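Local coordinates for protein nicotinate-nucleotide diphosphorylase (Carboxylating) (Streptococcus pyogenes GA06023, PDB 5HUO) that probably makes nicotinate ribonucleotide for NAD biosynthesis, joining quinolinate to phosphoribosyl diphosphate with loss of carbon dioxide and diphosphate, at residues S266-G272 and A286-S291. Numbering follows the deposited sequence.
Sequences SRIECSG and AIDYVS. With SO4 (sulfate ion), chain H; SO4 (sulfate ion), chain G.
Ile268 O accepts two backbone hydrogen bonds, from Asp288 N at 2.9 Å and Tyr289 N at 3.2 Å, where the chain enters strand 289-291. Asp288 suits this entry because its short side chain brings the carboxylate to strand 267-271: OD2 offers its anti lone pair to Ile268 N (2.7 Å), while OD1 forms a salt bridge with Arg267 NH1 (2.9 Å). The guanidinium and carboxylate planes stand 85° apart, and NH1 meets OD1 from above the carboxylate plane. A bend at chi2 (-74°) lays Arg267 CD against this carboxylate, and the arginine's several N-H groups let it also bind two sulfates, probably from the crystallisation liquor. Further along, Cys270 N to Tyr289 O and Ser291 N to Cys270 O continue the pairing of adjacent parallel strands in the open alpha/beta barrel of quinolinate phosphoribosyltransferases. On the sheet side carrying Glu269 and Tyr289, Glu269 CB lies over a face of the broad Tyr289 ring in a CH-pi contact, 3.7 Å from the centroid. Extended beyond CG, the glutamate reaches Ser291, whose short hydroxyl OG donates to OE1 (2.7 Å). On the side of Cys270 and Val290, toward helix 252-262, branched Ile287 touches two apolar neighbours: its CG2 meets Ile268 CG2 and its CD1 lies 3.8 Å from Cys270 SG.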
loop_
_atom_site.group_PDB
_atom_site.type_symbol
_atom_site.label_atom_id
_atom_site.label_comp_id
_atom_site.label_asym_id
_atom_site.label_seq_id
_atom_site.Cartn_x
_atom_site.Cartn_y
_atom_site.Cartn_z
ATOM N N SER A 266 -13.239 19.158 -38.529
ATOM C CA SER A 266 -12.541 18.540 -37.403
ATOM C C SER A 266 -11.100 18.995 -37.318
ATOM O O SER A 266 -10.538 19.513 -38.274
ATOM C CB SER A 266 -12.548 17.020 -37.539
ATOM O OG SER A 266 -13.847 16.608 -37.835
ATOM N N ARG A 267 -10.502 18.731 -36.163
ATOM C CA ARG A 267 -9.053 18.909 -35.968
ATOM C C ARG A 267 -8.318 17.752 -36.607
ATOM O O ARG A 267 -8.854 16.658 -36.710
ATOM C CB ARG A 267 -8.671 18.916 -34.512
ATOM C CG ARG A 267 -9.239 20.037 -33.713
ATOM C CD ARG A 267 -8.490 21.292 -34.071
ATOM N NE ARG A 267 -9.013 22.409 -33.335
ATOM C CZ ARG A 267 -8.755 23.686 -33.584
ATOM N NH1 ARG A 267 -7.959 24.043 -34.556
ATOM N NH2 ARG A 267 -9.295 24.633 -32.817
ATOM N N ILE A 268 -7.125 18.029 -37.104
ATOM C CA ILE A 268 -6.408 17.031 -37.890
ATOM C C ILE A 268 -5.090 16.739 -37.248
ATOM O O ILE A 268 -4.293 17.651 -36.991
ATOM C CB ILE A 268 -6.196 17.426 -39.358
ATOM C CG1 ILE A 268 -7.525 17.826 -40.024
ATOM C CG2 ILE A 268 -5.550 16.280 -40.140
ATOM C CD1 ILE A 268 -7.346 18.560 -41.368
ATOM N N GLU A 269 -4.892 15.452 -36.995
ATOM C CA GLU A 269 -3.640 14.916 -36.446
ATOM C C GLU A 269 -3.004 14.002 -37.489
ATOM O O GLU A 269 -3.719 13.216 -38.105
ATOM C CB GLU A 269 -3.887 14.129 -35.151
ATOM C CG GLU A 269 -2.764 13.151 -34.720
ATOM C CD GLU A 269 -3.031 12.428 -33.365
ATOM O OE1 GLU A 269 -2.107 11.797 -32.780
ATOM O OE2 GLU A 269 -4.187 12.502 -32.858
ATOM N N CYS A 270 -1.699 14.128 -37.702
ATOM C CA CYS A 270 -0.979 13.143 -38.457
ATOM C C CYS A 270 -0.177 12.304 -37.497
ATOM O O CYS A 270 0.434 12.797 -36.574
ATOM C CB CYS A 270 -0.069 13.756 -39.498
ATOM S SG CYS A 270 -0.965 14.370 -40.952
ATOM N N SER A 271 -0.126 11.007 -37.759
ATOM C CA SER A 271 0.626 10.075 -36.897
ATOM C C SER A 271 1.147 8.869 -37.653
ATOM O O SER A 271 0.753 8.614 -38.789
ATOM C CB SER A 271 -0.252 9.605 -35.791
ATOM O OG SER A 271 0.444 8.705 -34.954
ATOM N N GLY A 272 2.127 8.234 -37.041
ATOM C CA GLY A 272 2.811 7.067 -37.611
ATOM C C GLY A 272 4.026 7.363 -38.500
ATOM O O GLY A 272 3.948 8.204 -39.425
ATOM N N ALA A 286 -1.784 22.466 -43.333
ATOM C CA ALA A 286 -2.851 23.005 -42.506
ATOM C C ALA A 286 -3.452 21.835 -41.723
ATOM O O ALA A 286 -4.620 21.487 -41.848
ATOM C CB ALA A 286 -3.911 23.710 -43.345
ATOM N N ILE A 287 -2.608 21.229 -40.913
ATOM C CA ILE A 287 -3.045 20.252 -39.929
ATOM C C ILE A 287 -2.799 20.894 -38.613
ATOM O O ILE A 287 -1.992 21.813 -38.505
ATOM C CB ILE A 287 -2.293 18.918 -40.026
ATOM C CG1 ILE A 287 -0.805 19.094 -39.729
ATOM C CG2 ILE A 287 -2.462 18.341 -41.410
ATOM C CD1 ILE A 287 -0.066 17.780 -39.639
ATOM N N ASP A 288 -3.467 20.378 -37.605
ATOM C CA ASP A 288 -3.353 20.944 -36.252
ATOM C C ASP A 288 -2.157 20.416 -35.455
ATOM O O ASP A 288 -1.493 21.181 -34.759
ATOM C CB ASP A 288 -4.634 20.739 -35.493
ATOM C CG ASP A 288 -5.819 21.402 -36.200
ATOM O OD1 ASP A 288 -5.936 22.648 -36.096
ATOM O OD2 ASP A 288 -6.621 20.669 -36.824
ATOM N N TYR A 289 -1.905 19.116 -35.545
ATOM C CA TYR A 289 -0.727 18.537 -34.874
ATOM C C TYR A 289 -0.240 17.188 -35.431
ATOM O O TYR A 289 -0.884 16.583 -36.275
ATOM C CB TYR A 289 -0.984 18.395 -33.402
ATOM C CG TYR A 289 -2.053 17.394 -32.997
ATOM C CD1 TYR A 289 -3.395 17.724 -33.047
ATOM C CD2 TYR A 289 -1.713 16.188 -32.443
ATOM C CE1 TYR A 289 -4.358 16.854 -32.567
ATOM C CE2 TYR A 289 -2.669 15.304 -31.970
ATOM C CZ TYR A 289 -4.003 15.638 -32.040
ATOM O OH TYR A 289 -4.965 14.740 -31.591
ATOM N N VAL A 290 0.945 16.794 -34.985
ATOM C CA VAL A 290 1.464 15.463 -35.193
ATOM C C VAL A 290 1.806 14.823 -33.869
ATOM O O VAL A 290 2.038 15.510 -32.857
ATOM C CB VAL A 290 2.744 15.463 -36.014
ATOM C CG1 VAL A 290 2.472 16.081 -37.361
ATOM C CG2 VAL A 290 3.889 16.172 -35.306
ATOM N N SER A 291 1.857 13.503 -33.863
ATOM C CA SER A 291 2.189 12.744 -32.611
ATOM C C SER A 291 3.287 11.734 -32.855
ATOM O O SER A 291 3.353 11.110 -33.932
ATOM C CB SER A 291 0.935 12.060 -31.995
ATOM O OG SER A 291 0.439 11.016 -32.849
HETATM S S SO4 H . -11.166 22.894 -30.518
HETATM O O1 SO4 H . -9.771 23.069 -30.035
HETATM O O2 SO4 H . -11.917 24.189 -30.640
HETATM O O3 SO4 H . -11.833 21.904 -29.630
HETATM O O4 SO4 H . -11.119 22.318 -31.870
HETATM S S SO4 G . -8.389 28.261 -33.137
HETATM O O1 SO4 G . -7.327 29.132 -33.686
HETATM O O2 SO4 G . -9.596 29.058 -32.799
HETATM O O3 SO4 G . -8.707 27.232 -34.159
HETATM O O4 SO4 G . -7.891 27.622 -31.899
#